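Local atomic coordinates of KauB (Pseudomonas aeruginosa PAO1, PDB entry 6B4R), a protein that probably oxidises aminoaldehydes and other aldehydes to the corresponding acids with NAD(P)+ as electron acceptor, a broad-specificity member of the aldehyde dehydrogenase family. Residues L101-L104 against E105-M109; N351-L354 against S355-A359. All blocks are in the same frame, centred on the assembly; numbering follows the deposited sequence.

Interaction 1 (L101-L104 against E105-M109). With K (potassium ion), chain G.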
loop_
_atom_site.group_PDB
_atom_site.type_symbol
_atom_site.label_atom_id
_atom_site.label_comp_id
_atom_site.label_asym_id
_atom_site.label_seq_id
_atom_site.Cartn_x
_atom_site.Cartn_y
_atom_site.Cartn_z
ATOM N N LEU A 101 18.845 -19.938 -26.817
ATOM C CA LEU A 101 17.462 -19.468 -26.789
ATOM C C LEU A 101 17.227 -18.372 -27.823
ATOM O O LEU A 101 16.185 -18.336 -28.478
ATOM C CB LEU A 101 17.088 -18.959 -25.396
ATOM C CG LEU A 101 16.984 -19.998 -24.279
ATOM C CD1 LEU A 101 16.797 -19.319 -22.931
ATOM C CD2 LEU A 101 15.844 -20.960 -24.556
ATOM N N ALA A 102 18.202 -17.480 -27.964
ATOM C CA ALA A 102 18.102 -16.388 -28.923
ATOM C C ALA A 102 18.121 -16.922 -30.349
ATOM O O ALA A 102 17.399 -16.428 -31.213
ATOM C CB ALA A 102 19.230 -15.397 -28.714
ATOM N N LEU A 103 18.949 -17.933 -30.586
ATOM C CA LEU A 103 19.051 -18.553 -31.902
ATOM C C LEU A 103 17.748 -19.264 -32.246
ATOM O O LEU A 103 17.284 -19.216 -33.387
ATOM C CB LEU A 103 20.229 -19.532 -31.943
ATOM C CG LEU A 103 20.485 -20.265 -33.262
ATOM C CD1 LEU A 103 20.669 -19.281 -34.410
ATOM C CD2 LEU A 103 21.696 -21.175 -33.134
ATOM N N LEU A 104 17.162 -19.919 -31.250
ATOM C CA LEU A 104 15.861 -20.555 -31.407
ATOM C C LEU A 104 14.781 -19.529 -31.762
ATOM O O LEU A 104 13.910 -19.799 -32.585
ATOM C CB LEU A 104 15.478 -21.317 -30.137
ATOM C CG LEU A 104 16.201 -22.648 -29.918
ATOM C CD1 LEU A 104 15.901 -23.216 -28.541
ATOM C CD2 LEU A 104 15.804 -23.640 -30.999
ATOM N N GLU A 105 14.851 -18.355 -31.143
ATOM C CA GLU A 105 13.915 -17.268 -31.423
ATOM C C GLU A 105 13.989 -16.815 -32.879
ATOM O O GLU A 105 12.986 -16.812 -33.594
ATOM C CB GLU A 105 14.204 -16.074 -30.512
ATOM C CG GLU A 105 13.592 -16.176 -29.130
ATOM C CD GLU A 105 12.094 -15.971 -29.154
ATOM O OE1 GLU A 105 11.610 -15.306 -30.092
ATOM O OE2 GLU A 105 11.403 -16.471 -28.240
ATOM N N THR A 106 15.192 -16.429 -33.296
ATOM C CA THR A 106 15.451 -15.912 -34.637
ATOM C C THR A 106 15.062 -16.886 -35.747
ATOM O O THR A 106 14.407 -16.506 -36.719
ATOM C CB THR A 106 16.936 -15.546 -34.788
ATOM O OG1 THR A 106 17.226 -14.400 -33.979
ATOM C CG2 THR A 106 17.273 -15.239 -36.236
ATOM N N LEU A 107 15.472 -18.142 -35.603
ATOM C CA LEU A 107 15.129 -19.169 -36.578
ATOM C C LEU A 107 13.621 -19.405 -36.625
ATOM O O LEU A 107 13.051 -19.612 -37.693
ATOM C CB LEU A 107 15.861 -20.477 -36.262
ATOM C CG LEU A 107 17.379 -20.459 -36.442
ATOM C CD1 LEU A 107 17.988 -21.798 -36.052
ATOM C CD2 LEU A 107 17.740 -20.101 -37.875
ATOM N N ASP A 108 12.979 -19.357 -35.463
ATOM C CA ASP A 108 11.554 -19.644 -35.363
ATOM C C ASP A 108 10.671 -18.590 -36.038
ATOM O O ASP A 108 9.894 -18.910 -36.936
ATOM C CB ASP A 108 11.146 -19.795 -33.897
ATOM C CG ASP A 108 10.119 -20.886 -33.687
ATOM O OD1 ASP A 108 9.457 -21.280 -34.668
ATOM O OD2 ASP A 108 9.968 -21.344 -32.535
ATOM N N MET A 109 10.791 -17.336 -35.610
ATOM C CA MET A 109 9.858 -16.304 -36.064
ATOM C C MET A 109 10.491 -15.133 -36.827
ATOM O O MET A 109 9.785 -14.238 -37.284
ATOM C CB MET A 109 8.977 -15.812 -34.904
ATOM C CG MET A 109 9.727 -15.484 -33.619
ATOM S SD MET A 109 10.642 -13.938 -33.742
ATOM C CE MET A 109 9.317 -12.791 -34.127
HETATM K K K G . 8.229 -21.063 -37.200
HETATM O O HOH W 1 6.204 -23.061 -36.754
#
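L103 and L107, one turn apart in helix 98-109, form the apolar part of this contact. CG of L103, anti to the backbone N (chi1 -180°), lies beside its own carbonyl carbon, and L103 CD1 comes to 4.0 Å from L107 CD1 as the two side chains pass at a slant. L103 also touches W9 and R12 of helix 6-15, and L107 touches A13 there, while L101 and L104 turn to helix 198-210.

Backbone hydrogen bonding is regular alpha-helical. The amides of T106 and L107 point almost straight at the carbonyls they use, T106 N to A102 O at 3.0 Å with an angle of 172°. E105 N to L101 O and D108 N to L104 O (3.1 Å, 142°) are more bent.

The polar side chains are buried, with partners elsewhere in the chain. E105 bends at chi2, and its carboxylate leads away from 101-104, where OE2 is hydrogen-bonded to T199 OG1; T106 OG1 is held by K111 O and S116 OG.

At the last turn D108 chelates a potassium ion through its O at 2.7 Å and OD1 at 2.8 Å; a water at 2.9 Å and the carbonyl oxygens of L40 and K195 also bind it. OD2 of D108 accepts from L198 N.

The cation thus sits at the carbonyl end of a helix, where the helix dipole and the carboxylate would both favour it. Bridging to L40 and K195, it ties this helix to two distant parts of the chain, as in the intrasubunit cation sites of related aldehyde dehydrogenases.

Interaction 2 (N351-L354 against S355-A359)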
loop_
_atom_site.group_PDB
_atom_site.type_symbol
_atom_site.label_atom_id
_atom_site.label_comp_id
_atom_site.label_asym_id
_atom_site.label_seq_id
_atom_site.Cartn_x
_atom_site.Cartn_y
_atom_site.Cartn_z
ATOM N N ASN A 351 1.587 -11.684 -46.787
ATOM C CA ASN A 351 0.487 -11.390 -47.701
ATOM C C ASN A 351 -0.505 -10.408 -47.097
ATOM O O ASN A 351 -1.040 -9.545 -47.791
ATOM C CB ASN A 351 -0.236 -12.675 -48.107
ATOM C CG ASN A 351 0.637 -13.598 -48.929
ATOM O OD1 ASN A 351 1.533 -13.149 -49.642
ATOM N ND2 ASN A 351 0.379 -14.897 -48.836
ATOM N N THR A 352 -0.747 -10.548 -45.800
ATOM C CA THR A 352 -1.627 -9.639 -45.082
ATOM C C THR A 352 -1.048 -8.225 -45.075
ATOM O O THR A 352 -1.759 -7.253 -45.338
ATOM C CB THR A 352 -1.864 -10.122 -43.642
ATOM O OG1 THR A 352 -2.615 -11.342 -43.670
ATOM C CG2 THR A 352 -2.627 -9.080 -42.840
ATOM N N VAL A 353 0.246 -8.122 -44.787
ATOM C CA VAL A 353 0.937 -6.836 -44.813
ATOM C C VAL A 353 0.911 -6.231 -46.217
ATOM O O VAL A 353 0.649 -5.039 -46.384
ATOM C CB VAL A 353 2.396 -6.964 -44.325
ATOM C CG1 VAL A 353 3.150 -5.661 -44.547
ATOM C CG2 VAL A 353 2.432 -7.364 -42.856
ATOM N N LEU A 354 1.171 -7.059 -47.222
ATOM C CA LEU A 354 1.123 -6.611 -48.610
ATOM C C LEU A 354 -0.288 -6.190 -49.005
ATOM O O LEU A 354 -0.470 -5.257 -49.788
ATOM C CB LEU A 354 1.624 -7.710 -49.547
ATOM C CG LEU A 354 3.118 -8.023 -49.468
ATOM C CD1 LEU A 354 3.463 -9.241 -50.312
ATOM C CD2 LEU A 354 3.934 -6.816 -49.904
ATOM N N SER A 355 -1.284 -6.880 -48.457
ATOM C CA SER A 355 -2.680 -6.564 -48.737
ATOM C C SER A 355 -3.080 -5.214 -48.143
ATOM O O SER A 355 -3.835 -4.458 -48.753
ATOM C CB SER A 355 -3.599 -7.667 -48.211
ATOM O OG SER A 355 -4.958 -7.340 -48.433
ATOM N N TYR A 356 -2.569 -4.916 -46.952
ATOM C CA TYR A 356 -2.836 -3.631 -46.315
ATOM C C TYR A 356 -2.160 -2.484 -47.058
ATOM O O TYR A 356 -2.717 -1.392 -47.157
ATOM C CB TYR A 356 -2.401 -3.641 -44.849
ATOM C CG TYR A 356 -3.467 -4.136 -43.896
ATOM C CD1 TYR A 356 -4.592 -3.365 -43.622
ATOM C CD2 TYR A 356 -3.347 -5.367 -43.265
ATOM C CE1 TYR A 356 -5.569 -3.810 -42.752
ATOM C CE2 TYR A 356 -4.317 -5.820 -42.391
ATOM C CZ TYR A 356 -5.425 -5.037 -42.138
ATOM O OH TYR A 356 -6.392 -5.486 -41.270
ATOM N N ILE A 357 -0.960 -2.735 -47.575
ATOM C CA ILE A 357 -0.236 -1.730 -48.351
ATOM C C ILE A 357 -1.016 -1.349 -49.607
ATOM O O ILE A 357 -1.134 -0.170 -49.948
ATOM C CB ILE A 357 1.173 -2.218 -48.744
ATOM C CG1 ILE A 357 2.060 -2.340 -47.503
ATOM C CG2 ILE A 357 1.809 -1.270 -49.750
ATOM C CD1 ILE A 357 3.458 -2.840 -47.798
ATOM N N GLU A 358 -1.557 -2.355 -50.285
ATOM C CA GLU A 358 -2.387 -2.123 -51.458
ATOM C C GLU A 358 -3.633 -1.332 -51.073
ATOM O O GLU A 358 -4.070 -0.444 -51.807
ATOM C CB GLU A 358 -2.784 -3.453 -52.096
ATOM C CG GLU A 358 -3.608 -3.310 -53.362
ATOM C CD GLU A 358 -4.016 -4.651 -53.942
ATOM O OE1 GLU A 358 -3.675 -5.690 -53.337
ATOM O OE2 GLU A 358 -4.678 -4.664 -55.002
ATOM N N ALA A 359 -4.189 -1.655 -49.910
ATOM C CA ALA A 359 -5.353 -0.950 -49.386
ATOM C C ALA A 359 -5.025 0.508 -49.087
ATOM O O ALA A 359 -5.895 1.376 -49.157
ATOM C CB ALA A 359 -5.875 -1.645 -48.135
#
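S355 opens the second half of this helical stretch by donating its amide N to N351 O at 2.8 Å, a bond noticeably bent at 140°. Its CB lies over the carbonyls of N351 and T352 on the solvent-facing part of the helix.

Y356 follows, its N bonded to T352 O at 3.0 Å. Its ring runs alongside the T352 side chain, both pointing the same way: T352 CG2 lies 3.7 Å from Y356 CE2 and 3.8 Å from Y356 CD2. OG1 of T352 is beside the backbone N (chi1 -67°) and CG2 anti to it, which turns the methyl to the ring and leaves OG1 to bond back to Q348 O. Beyond the ring, Y356 OH is hydrogen-bonded to E400 OE1.

I357 then faces the interior. Its N reaches V353 O at 3.1 Å, and its CD1 is 4.3 Å from V353 CG1, a loose apolar touch between two buried side chains. E358 continues the pattern with the straightest of the four bonds, E358 N to L354 O (3.1 Å, 161°), and its extended side chain projects from the exposed face. A359 closes the stretch, its N bonded to S355 O.

The helix is therefore amphipathic: V353 and I357 rest on strands 382-389 and 406-412 through V383, T386, F388 and V406, while Y356 leans on K396 of the short helix 396-399 and on I402.

How the interactions relate
Interaction 1 precedes interaction 2 by some 240 residues, and their centres lie about 26 Å apart, with nearest atoms about 12 Å apart and no touch. Each is a run of turns within a single helix, 98-109 in one case and 347-362 in the other. The first packs against helices 6-15, 113-133 and 198-210, in the part of the chain that in aldehyde dehydrogenases forms the coenzyme-binding domain; the second lies against the sheet containing strands 382-389 and 406-412, in what corresponds to the catalytic domain. Interaction 1 thus belongs to a buried, potassium-linked region of the one probable domain, and interaction 2 to a partly exposed helix laid on the sheet of the other.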